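PDB 6T2R: beta-glycosidase from Bacteroides caccae, which probably hydrolyses beta-glycosidic bonds inside glycan chains, as an endo-acting O-glycanase of glycoside hydrolase family 16 that helps initiate mucin breakdown in the human gut. Local coordinates for residues A40-P51 against S62-M70; R71-V81 against L249-W257. One frame throughout, in Å; residues are numbered along the deposited sequence.

Contact 1 (A40-P51 against S62-M70); sequences AEPDTSVWSRIP and SFDDRCYEM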
loop_
_atom_site.group_PDB
_atom_site.type_symbol
_atom_site.label_atom_id
_atom_site.label_comp_id
_atom_site.label_asym_id
_atom_site.label_seq_id
_atom_site.Cartn_x
_atom_site.Cartn_y
_atom_site.Cartn_z
ATOM N N ALA A 40 -15.197 -13.336 9.855
ATOM C CA ALA A 40 -14.288 -14.439 10.220
ATOM C C ALA A 40 -13.026 -14.392 9.347
ATOM O O ALA A 40 -11.994 -14.928 9.770
ATOM C CB ALA A 40 -15.041 -15.735 10.060
ATOM N N GLU A 41 -13.120 -13.800 8.158
ATOM C CA GLU A 41 -11.997 -13.742 7.198
ATOM C C GLU A 41 -12.116 -12.532 6.274
ATOM O O GLU A 41 -13.185 -11.944 6.143
ATOM C CB GLU A 41 -12.014 -15.005 6.348
ATOM C CG GLU A 41 -13.267 -15.138 5.513
ATOM C CD GLU A 41 -13.564 -16.583 5.175
ATOM O OE1 GLU A 41 -13.311 -17.002 4.009
ATOM O OE2 GLU A 41 -14.013 -17.293 6.104
ATOM N N PRO A 42 -11.027 -12.161 5.566
ATOM C CA PRO A 42 -11.100 -11.153 4.513
ATOM C C PRO A 42 -12.209 -11.494 3.519
ATOM O O PRO A 42 -12.371 -12.656 3.167
ATOM C CB PRO A 42 -9.712 -11.240 3.879
ATOM C CG PRO A 42 -8.817 -11.617 5.045
ATOM C CD PRO A 42 -9.650 -12.652 5.768
ATOM N N ASP A 43 -12.978 -10.477 3.152
ATOM C CA ASP A 43 -14.073 -10.571 2.153
ATOM C C ASP A 43 -13.479 -11.100 0.842
ATOM O O ASP A 43 -12.603 -10.407 0.261
ATOM C CB ASP A 43 -14.710 -9.194 2.004
ATOM C CG ASP A 43 -15.839 -9.151 1.008
ATOM O OD1 ASP A 43 -16.047 -10.142 0.329
ATOM O OD2 ASP A 43 -16.466 -8.113 0.911
ATOM N N THR A 44 -13.909 -12.283 0.396
ATOM C CA THR A 44 -13.228 -13.038 -0.686
ATOM C C THR A 44 -13.584 -12.420 -2.021
ATOM O O THR A 44 -12.889 -12.724 -3.012
ATOM C CB THR A 44 -13.581 -14.528 -0.700
ATOM O OG1 THR A 44 -15.002 -14.608 -0.652
ATOM C CG2 THR A 44 -12.963 -15.268 0.457
ATOM N N SER A 45 -14.616 -11.592 -2.036
ATOM C CA SER A 45 -15.024 -10.835 -3.236
ATOM C C SER A 45 -14.139 -9.594 -3.389
ATOM O O SER A 45 -14.247 -8.916 -4.401
ATOM C CB SER A 45 -16.452 -10.456 -3.165
ATOM O OG SER A 45 -16.617 -9.380 -2.260
ATOM N N VAL A 46 -13.278 -9.295 -2.432
ATOM C CA VAL A 46 -12.444 -8.069 -2.506
ATOM C C VAL A 46 -10.975 -8.454 -2.468
ATOM O O VAL A 46 -10.230 -7.874 -3.257
ATOM C CB VAL A 46 -12.793 -7.094 -1.368
ATOM C CG1 VAL A 46 -11.745 -6.009 -1.240
ATOM C CG2 VAL A 46 -14.173 -6.489 -1.579
ATOM N N TRP A 47 -10.606 -9.340 -1.540
ATOM C CA TRP A 47 -9.210 -9.671 -1.164
ATOM C C TRP A 47 -8.841 -11.099 -1.587
ATOM O O TRP A 47 -9.723 -11.986 -1.610
ATOM C CB TRP A 47 -9.010 -9.524 0.336
ATOM C CG TRP A 47 -9.284 -8.152 0.852
ATOM C CD1 TRP A 47 -10.373 -7.740 1.561
ATOM C CD2 TRP A 47 -8.440 -7.008 0.720
ATOM N NE1 TRP A 47 -10.264 -6.409 1.870
ATOM C CE2 TRP A 47 -9.084 -5.937 1.382
ATOM C CE3 TRP A 47 -7.209 -6.774 0.106
ATOM C CZ2 TRP A 47 -8.521 -4.665 1.475
ATOM C CZ3 TRP A 47 -6.664 -5.515 0.190
ATOM C CH2 TRP A 47 -7.317 -4.472 0.847
ATOM N N SER A 48 -7.570 -11.284 -1.912
ATOM C CA SER A 48 -6.887 -12.586 -2.076
ATOM C C SER A 48 -5.542 -12.468 -1.374
ATOM O O SER A 48 -4.977 -11.309 -1.283
ATOM C CB SER A 48 -6.719 -12.935 -3.544
ATOM O OG SER A 48 -7.954 -12.920 -4.241
ATOM N N ARG A 49 -5.042 -13.590 -0.875
ATOM C CA ARG A 49 -3.673 -13.680 -0.317
ATOM C C ARG A 49 -2.675 -13.475 -1.445
ATOM O O ARG A 49 -2.955 -13.895 -2.602
ATOM C CB ARG A 49 -3.435 -15.007 0.410
ATOM C CG ARG A 49 -4.293 -15.172 1.654
ATOM C CD ARG A 49 -3.891 -16.382 2.492
ATOM N NE ARG A 49 -4.704 -16.406 3.697
ATOM C CZ ARG A 49 -4.774 -17.406 4.574
ATOM N NH1 ARG A 49 -4.038 -18.489 4.447
ATOM N NH2 ARG A 49 -5.555 -17.286 5.616
ATOM N N ILE A 50 -1.551 -12.842 -1.124
ATOM C CA ILE A 50 -0.538 -12.533 -2.159
ATOM C C ILE A 50 0.353 -13.758 -2.314
ATOM O O ILE A 50 0.975 -14.207 -1.358
ATOM C CB ILE A 50 0.276 -11.273 -1.805
ATOM C CG1 ILE A 50 -0.580 -9.997 -1.736
ATOM C CG2 ILE A 50 1.436 -11.124 -2.771
ATOM C CD1 ILE A 50 0.136 -8.820 -1.115
ATOM N N PRO A 51 0.585 -14.227 -3.554
ATOM C CA PRO A 51 1.507 -15.331 -3.765
ATOM C C PRO A 51 2.977 -14.893 -3.695
ATOM O O PRO A 51 3.284 -13.697 -3.838
ATOM C CB PRO A 51 1.133 -15.827 -5.169
ATOM C CG PRO A 51 0.618 -14.594 -5.892
ATOM C CD PRO A 51 0.030 -13.702 -4.814
ATOM N N SER A 62 3.233 -15.622 1.388
ATOM C CA SER A 62 2.906 -17.020 1.805
ATOM C C SER A 62 1.400 -17.205 1.950
ATOM O O SER A 62 0.716 -16.246 2.387
ATOM C CB SER A 62 3.602 -17.356 3.075
ATOM O OG SER A 62 3.133 -18.564 3.619
ATOM N N PHE A 63 0.918 -18.407 1.633
ATOM C CA PHE A 63 -0.489 -18.830 1.872
ATOM C C PHE A 63 -0.613 -19.441 3.274
ATOM O O PHE A 63 -1.716 -19.735 3.696
ATOM C CB PHE A 63 -0.980 -19.777 0.777
ATOM C CG PHE A 63 -1.152 -19.125 -0.574
ATOM C CD1 PHE A 63 -1.231 -17.745 -0.707
ATOM C CD2 PHE A 63 -1.234 -19.896 -1.718
ATOM C CE1 PHE A 63 -1.380 -17.161 -1.953
ATOM C CE2 PHE A 63 -1.396 -19.306 -2.962
ATOM C CZ PHE A 63 -1.474 -17.941 -3.077
ATOM N N ASP A 64 0.475 -19.510 4.033
ATOM C CA ASP A 64 0.476 -20.104 5.398
ATOM C C ASP A 64 -0.494 -19.352 6.315
ATOM O O ASP A 64 -0.287 -18.144 6.540
ATOM C CB ASP A 64 1.875 -20.103 6.029
ATOM C CG ASP A 64 1.948 -21.138 7.124
ATOM O OD1 ASP A 64 1.018 -21.152 7.979
ATOM O OD2 ASP A 64 2.889 -21.958 7.081
ATOM N N ASP A 65 -1.428 -20.081 6.932
ATOM C CA ASP A 65 -2.449 -19.524 7.857
ATOM C C ASP A 65 -1.782 -18.819 9.037
ATOM O O ASP A 65 -2.387 -17.921 9.633
ATOM C CB ASP A 65 -3.402 -20.607 8.346
ATOM C CG ASP A 65 -4.378 -21.042 7.282
ATOM O OD1 ASP A 65 -4.651 -20.233 6.380
ATOM O OD2 ASP A 65 -4.862 -22.185 7.367
ATOM N N ARG A 66 -0.562 -19.178 9.356
ATOM C CA ARG A 66 0.139 -18.553 10.499
ATOM C C ARG A 66 0.542 -17.116 10.161
ATOM O O ARG A 66 1.102 -16.454 11.053
ATOM C CB ARG A 66 1.340 -19.401 10.903
ATOM C CG ARG A 66 0.967 -20.718 11.581
ATOM C CD ARG A 66 2.190 -21.587 11.787
ATOM N NE ARG A 66 2.784 -21.838 10.482
ATOM C CZ ARG A 66 4.001 -22.350 10.240
ATOM N NH1 ARG A 66 4.821 -22.697 11.223
ATOM N NH2 ARG A 66 4.403 -22.520 8.990
ATOM N N CYS A 67 0.294 -16.640 8.939
ATOM C CA CYS A 67 0.679 -15.261 8.538
ATOM C C CYS A 67 -0.539 -14.311 8.588
ATOM O O CYS A 67 -0.389 -13.107 8.316
ATOM C CB CYS A 67 1.331 -15.287 7.164
ATOM S SG CYS A 67 2.967 -16.070 7.161
ATOM N N TYR A 68 -1.715 -14.831 8.914
ATOM C CA TYR A 68 -3.019 -14.127 8.779
ATOM C C TYR A 68 -3.836 -14.341 10.052
ATOM O O TYR A 68 -3.802 -15.448 10.591
ATOM C CB TYR A 68 -3.788 -14.671 7.584
ATOM C CG TYR A 68 -3.040 -14.516 6.297
ATOM C CD1 TYR A 68 -2.088 -15.441 5.914
ATOM C CD2 TYR A 68 -3.265 -13.427 5.478
ATOM C CE1 TYR A 68 -1.391 -15.302 4.724
ATOM C CE2 TYR A 68 -2.547 -13.248 4.309
ATOM C CZ TYR A 68 -1.625 -14.195 3.920
ATOM O OH TYR A 68 -0.963 -14.039 2.742
ATOM N N GLU A 69 -4.496 -13.294 10.536
ATOM C CA GLU A 69 -5.453 -13.381 11.665
ATOM C C GLU A 69 -6.526 -12.301 11.520
ATOM O O GLU A 69 -6.208 -11.227 11.025
ATOM C CB GLU A 69 -4.710 -13.304 12.988
ATOM C CG GLU A 69 -5.576 -13.771 14.129
ATOM C CD GLU A 69 -4.946 -13.646 15.503
ATOM O OE1 GLU A 69 -5.706 -13.736 16.496
ATOM O OE2 GLU A 69 -3.700 -13.431 15.569
ATOM N N MET A 70 -7.779 -12.621 11.844
ATOM C CA MET A 70 -8.825 -11.616 12.181
ATOM C C MET A 70 -8.962 -11.624 13.706
ATOM O O MET A 70 -9.126 -12.710 14.289
ATOM C CB MET A 70 -10.169 -11.936 11.528
ATOM C CG MET A 70 -10.060 -12.236 10.077
ATOM S SD MET A 70 -9.407 -10.836 9.105
ATOM C CE MET A 70 -10.854 -9.784 9.079
HETATM O O HOH W 1 1.308 -13.194 1.374
#
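Two nitrogens of Arg49 converge on a single carboxylate oxygen: NH1 reaches Asp65 OD1 at 2.7 Å in a nearly straight salt-bridge bond (163°), and NH2 adds a weak bond at 3.2 Å to the same Asp65 OD1. The carboxylate stands almost perpendicular to the guanidinium, yet OD1 lies in the guanidinium plane, where the N-H groups point. NH1 also makes a weak, bent bond to the backbone oxygen of Phe63. With its edge engaged in this way, the guanidinium lies flat on the ring of Tyr68, planes 5° apart and centres 3.9 Å apart, a stacked cation-pi contact. The extended chain from CG to NE lays the arginine along the ring face, and its CD makes a CH-pi contact 3.7 Å from the Tyr68 ring centroid. A long, flat cation suits this place because its face can stack while its edge still bonds.

In the beta-sandwich typical of family 16, this surface contact joins the short strand 48-49 to the loop and 3-10 segment that lead into strand 68-71. Within that loop Ser62 forms an ST turn and Asp64 an Asx turn. Tyr68 OH is within bonding distance of both Ser62 O and Gly96 O of strand 92-98, though its one proton serves only one; a water beside it also reaches Ile50 O and Ser62 N. Beside the arginine, Phe63 CD1 packs 3.7 Å from Arg49 CB, while its CZ touches the Pro51 ring. At the far end the flexible thioether of Met70, bent at chi2 and chi3, brings SD to 3.8 Å from Pro42 CD.

Contact 2 (R71-V81 against L249-W257); sequences RNGLLILKGIV and LPVEMEVDW
Arg71 starts with CG anti to its own N (chi1 177°) and bends at chi3 (81°), so that its guanidinium meets Glu252, whose extended chain comes from the opposite direction. NH1 and NH2 grip the carboxylate end-on, NH2 to Glu252 OE2 at 2.7 Å and NH1 to Glu252 OE1 at 3.2 Å, each on a syn lone pair with the two groups nearly coplanar. NH1 also forms a salt bridge with Glu69 of strand 68-71. The strands beneath are an antiparallel pair in the family 16 beta-sandwich, 74-81 starting on Leu74, which ends a type I' turn from Arg71. Leu75, Leu77 and Gly79 form hydrogen-bonded pairs with Val255, Met253 and Val251. On that face Leu75 and Val255 lie side by side, apolar as befits buried positions, and Leu77 CB packs 3.8 Å from Met253 CG. Gly79, without a side chain, stands opposite Val251, with Gly79 N to Val251 O at 2.8 Å.

On the other face, Ile76 CD1 lies over the guanidinium, offset toward its rim, and Ile76 CG2 touches the Glu252 carboxylate. Glu254 turns its OE2 to Arg115 and His117, while a water donates to Glu254 OE1 at 2.8 Å and accepts from Arg71 NH2 at 2.6 Å.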
loop_
_atom_site.group_PDB
_atom_site.type_symbol
_atom_site.label_atom_id
_atom_site.label_comp_id
_atom_site.label_asym_id
_atom_site.label_seq_id
_atom_site.Cartn_x
_atom_site.Cartn_y
_atom_site.Cartn_z
ATOM N N ARG A 71 -8.805 -10.467 14.339
ATOM C CA ARG A 71 -8.773 -10.338 15.803
ATOM C C ARG A 71 -9.432 -9.024 16.198
ATOM O O ARG A 71 -8.911 -7.945 15.841
ATOM C CB ARG A 71 -7.321 -10.388 16.261
ATOM C CG ARG A 71 -7.182 -10.193 17.753
ATOM C CD ARG A 71 -5.806 -10.639 18.192
ATOM N NE ARG A 71 -4.839 -9.613 17.928
ATOM C CZ ARG A 71 -3.613 -9.786 17.454
ATOM N NH1 ARG A 71 -3.143 -10.973 17.111
ATOM N NH2 ARG A 71 -2.861 -8.721 17.301
ATOM N N ASN A 72 -10.556 -9.093 16.893
ATOM C CA ASN A 72 -11.096 -7.887 17.578
ATOM C C ASN A 72 -11.615 -6.916 16.503
ATOM O O ASN A 72 -11.407 -5.739 16.688
ATOM C CB ASN A 72 -9.971 -7.258 18.434
ATOM C CG ASN A 72 -10.446 -6.332 19.529
ATOM O OD1 ASN A 72 -11.648 -6.196 19.770
ATOM N ND2 ASN A 72 -9.500 -5.719 20.217
ATOM N N GLY A 73 -12.122 -7.412 15.368
ATOM C CA GLY A 73 -12.480 -6.614 14.177
ATOM C C GLY A 73 -11.289 -5.941 13.489
ATOM O O GLY A 73 -11.539 -5.014 12.712
ATOM N N LEU A 74 -10.055 -6.420 13.720
ATOM C CA LEU A 74 -8.803 -5.999 13.030
ATOM C C LEU A 74 -8.281 -7.103 12.106
ATOM O O LEU A 74 -8.198 -8.293 12.527
ATOM C CB LEU A 74 -7.721 -5.726 14.081
ATOM C CG LEU A 74 -7.968 -4.559 15.025
ATOM C CD1 LEU A 74 -6.740 -4.340 15.877
ATOM C CD2 LEU A 74 -8.335 -3.294 14.256
ATOM N N LEU A 75 -7.793 -6.726 10.931
ATOM C CA LEU A 75 -6.982 -7.649 10.108
ATOM C C LEU A 75 -5.542 -7.681 10.655
ATOM O O LEU A 75 -5.036 -6.641 10.974
ATOM C CB LEU A 75 -7.005 -7.193 8.644
ATOM C CG LEU A 75 -5.933 -7.857 7.763
ATOM C CD1 LEU A 75 -6.307 -9.318 7.530
ATOM C CD2 LEU A 75 -5.764 -7.090 6.440
ATOM N N ILE A 76 -4.912 -8.852 10.746
ATOM C CA ILE A 76 -3.525 -9.030 11.273
ATOM C C ILE A 76 -2.730 -9.737 10.204
ATOM O O ILE A 76 -3.150 -10.812 9.776
ATOM C CB ILE A 76 -3.501 -9.870 12.559
ATOM C CG1 ILE A 76 -4.588 -9.419 13.526
ATOM C CG2 ILE A 76 -2.120 -9.833 13.191
ATOM C CD1 ILE A 76 -4.379 -8.029 14.018
ATOM N N LEU A 77 -1.641 -9.144 9.773
ATOM C CA LEU A 77 -0.737 -9.777 8.787
ATOM C C LEU A 77 0.602 -9.897 9.472
ATOM O O LEU A 77 0.951 -8.898 10.129
ATOM C CB LEU A 77 -0.651 -8.870 7.558
ATOM C CG LEU A 77 -1.951 -8.738 6.770
ATOM C CD1 LEU A 77 -1.825 -7.642 5.715
ATOM C CD2 LEU A 77 -2.319 -10.064 6.120
ATOM N N LYS A 78 1.254 -11.072 9.409
ATOM C CA LYS A 78 2.421 -11.365 10.297
ATOM C C LYS A 78 3.623 -11.739 9.443
ATOM O O LYS A 78 3.421 -12.230 8.321
ATOM C CB LYS A 78 2.123 -12.484 11.296
ATOM C CG LYS A 78 0.792 -12.340 12.012
ATOM C CD LYS A 78 0.307 -13.604 12.721
ATOM C CE LYS A 78 -1.097 -13.417 13.249
ATOM N NZ LYS A 78 -1.555 -14.612 13.999
ATOM N N GLY A 79 4.795 -11.429 9.965
ATOM C CA GLY A 79 6.087 -11.936 9.486
ATOM C C GLY A 79 6.654 -12.916 10.518
ATOM O O GLY A 79 6.712 -12.547 11.683
ATOM N N ILE A 80 7.016 -14.129 10.105
ATOM C CA ILE A 80 7.470 -15.220 11.009
ATOM C C ILE A 80 8.695 -15.921 10.411
ATOM O O ILE A 80 8.914 -15.888 9.183
ATOM C CB ILE A 80 6.321 -16.216 11.241
ATOM C CG1 ILE A 80 5.987 -16.976 9.956
ATOM C CG2 ILE A 80 5.110 -15.511 11.833
ATOM C CD1 ILE A 80 4.781 -17.859 10.054
ATOM N N VAL A 81 9.456 -16.573 11.270
ATOM C CA VAL A 81 10.534 -17.499 10.862
ATOM C C VAL A 81 9.865 -18.710 10.221
ATOM O O VAL A 81 8.942 -19.228 10.836
ATOM C CB VAL A 81 11.374 -17.948 12.057
ATOM C CG1 VAL A 81 12.541 -18.783 11.549
ATOM C CG2 VAL A 81 11.840 -16.786 12.917
ATOM N N LEU A 249 10.990 -11.436 15.772
ATOM C CA LEU A 249 9.813 -12.142 15.210
ATOM C C LEU A 249 9.175 -13.035 16.275
ATOM O O LEU A 249 9.831 -13.442 17.223
ATOM C CB LEU A 249 10.257 -12.954 13.995
ATOM C CG LEU A 249 11.032 -12.157 12.945
ATOM C CD1 LEU A 249 11.273 -13.010 11.719
ATOM C CD2 LEU A 249 10.316 -10.880 12.555
ATOM N N PRO A 250 7.867 -13.353 16.134
ATOM C CA PRO A 250 7.059 -12.876 15.007
ATOM C C PRO A 250 6.698 -11.386 15.141
ATOM O O PRO A 250 6.841 -10.809 16.211
ATOM C CB PRO A 250 5.815 -13.768 15.084
ATOM C CG PRO A 250 5.652 -14.013 16.560
ATOM C CD PRO A 250 7.075 -14.178 17.051
ATOM N N VAL A 251 6.305 -10.767 14.027
ATOM C CA VAL A 251 5.914 -9.335 13.993
ATOM C C VAL A 251 4.582 -9.228 13.256
ATOM O O VAL A 251 4.320 -10.063 12.344
ATOM C CB VAL A 251 7.031 -8.490 13.376
ATOM C CG1 VAL A 251 7.145 -8.712 11.873
ATOM C CG2 VAL A 251 6.842 -7.024 13.717
ATOM N N GLU A 252 3.752 -8.279 13.685
ATOM C CA GLU A 252 2.432 -8.028 13.059
ATOM C C GLU A 252 2.296 -6.575 12.605
ATOM O O GLU A 252 3.023 -5.703 13.101
ATOM C CB GLU A 252 1.253 -8.210 14.010
ATOM C CG GLU A 252 1.489 -9.163 15.123
ATOM C CD GLU A 252 0.219 -9.359 15.916
ATOM O OE1 GLU A 252 -0.142 -10.512 16.126
ATOM O OE2 GLU A 252 -0.442 -8.365 16.215
ATOM N N MET A 253 1.401 -6.373 11.647
ATOM C CA MET A 253 0.762 -5.070 11.358
ATOM C C MET A 253 -0.719 -5.342 11.540
ATOM O O MET A 253 -1.148 -6.461 11.212
ATOM C CB MET A 253 1.026 -4.548 9.948
ATOM C CG MET A 253 0.682 -5.531 8.845
ATOM S SD MET A 253 1.046 -4.916 7.160
ATOM C CE MET A 253 0.640 -3.174 7.387
ATOM N N GLU A 254 -1.418 -4.395 12.140
ATOM C CA GLU A 254 -2.875 -4.485 12.411
ATOM C C GLU A 254 -3.562 -3.443 11.552
ATOM O O GLU A 254 -3.148 -2.264 11.585
ATOM C CB GLU A 254 -3.173 -4.200 13.883
ATOM C CG GLU A 254 -2.122 -4.767 14.808
ATOM C CD GLU A 254 -2.297 -4.356 16.250
ATOM O OE1 GLU A 254 -3.360 -4.677 16.810
ATOM O OE2 GLU A 254 -1.343 -3.735 16.802
ATOM N N VAL A 255 -4.592 -3.868 10.846
ATOM C CA VAL A 255 -5.356 -2.965 9.959
ATOM C C VAL A 255 -6.796 -2.885 10.459
ATOM O O VAL A 255 -7.531 -3.898 10.412
ATOM C CB VAL A 255 -5.258 -3.438 8.509
ATOM C CG1 VAL A 255 -5.818 -2.404 7.556
ATOM C CG2 VAL A 255 -3.819 -3.795 8.155
ATOM N N ASP A 256 -7.162 -1.679 10.875
ATOM C CA ASP A 256 -8.515 -1.310 11.341
ATOM C C ASP A 256 -9.462 -1.220 10.146
ATOM O O ASP A 256 -10.574 -1.810 10.237
ATOM C CB ASP A 256 -8.423 -0.006 12.127
ATOM C CG ASP A 256 -9.661 0.348 12.923
ATOM O OD1 ASP A 256 -10.566 -0.504 13.028
ATOM O OD2 ASP A 256 -9.700 1.486 13.407
ATOM N N TRP A 257 -9.084 -0.490 9.079
ATOM C CA TRP A 257 -9.996 -0.293 7.911
ATOM C C TRP A 257 -9.280 0.265 6.682
ATOM O O TRP A 257 -8.171 0.825 6.788
ATOM C CB TRP A 257 -11.239 0.585 8.235
ATOM C CG TRP A 257 -10.989 1.885 8.959
ATOM C CD1 TRP A 257 -11.298 2.146 10.271
ATOM C CD2 TRP A 257 -10.445 3.124 8.444
ATOM N NE1 TRP A 257 -10.934 3.424 10.605
ATOM C CE2 TRP A 257 -10.432 4.053 9.508
ATOM C CE3 TRP A 257 -9.933 3.536 7.205
ATOM C CZ2 TRP A 257 -9.937 5.351 9.372
ATOM C CZ3 TRP A 257 -9.426 4.813 7.074
ATOM C CH2 TRP A 257 -9.461 5.718 8.129
HETATM O O HOH W 2 -4.367 -6.857 18.289
#

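In the fold
From the N terminus, the chain runs through 40-51 and returns at 62-70, so contact 1 closes a short loop of ten intervening residues that are neither helix nor strand. Strand 68-71 ends at Arg71, where contact 2 begins, and a tight turn leads into strand 74-81; its partner, 249-257, arrives only after 167 further residues, many of them in strands. The two contacts stand in series, neither nested nor crossed, with centres about 11 Å apart. They meet through neighbouring strands: Cys67 and Glu69 of contact 1 probably bond Lys78 and Ile76 of contact 2 through their backbones, and Tyr68 packs on Leu77. Together they link the segment with strand 48-49, through strands 68-71 and 74-81, to strand 251-263.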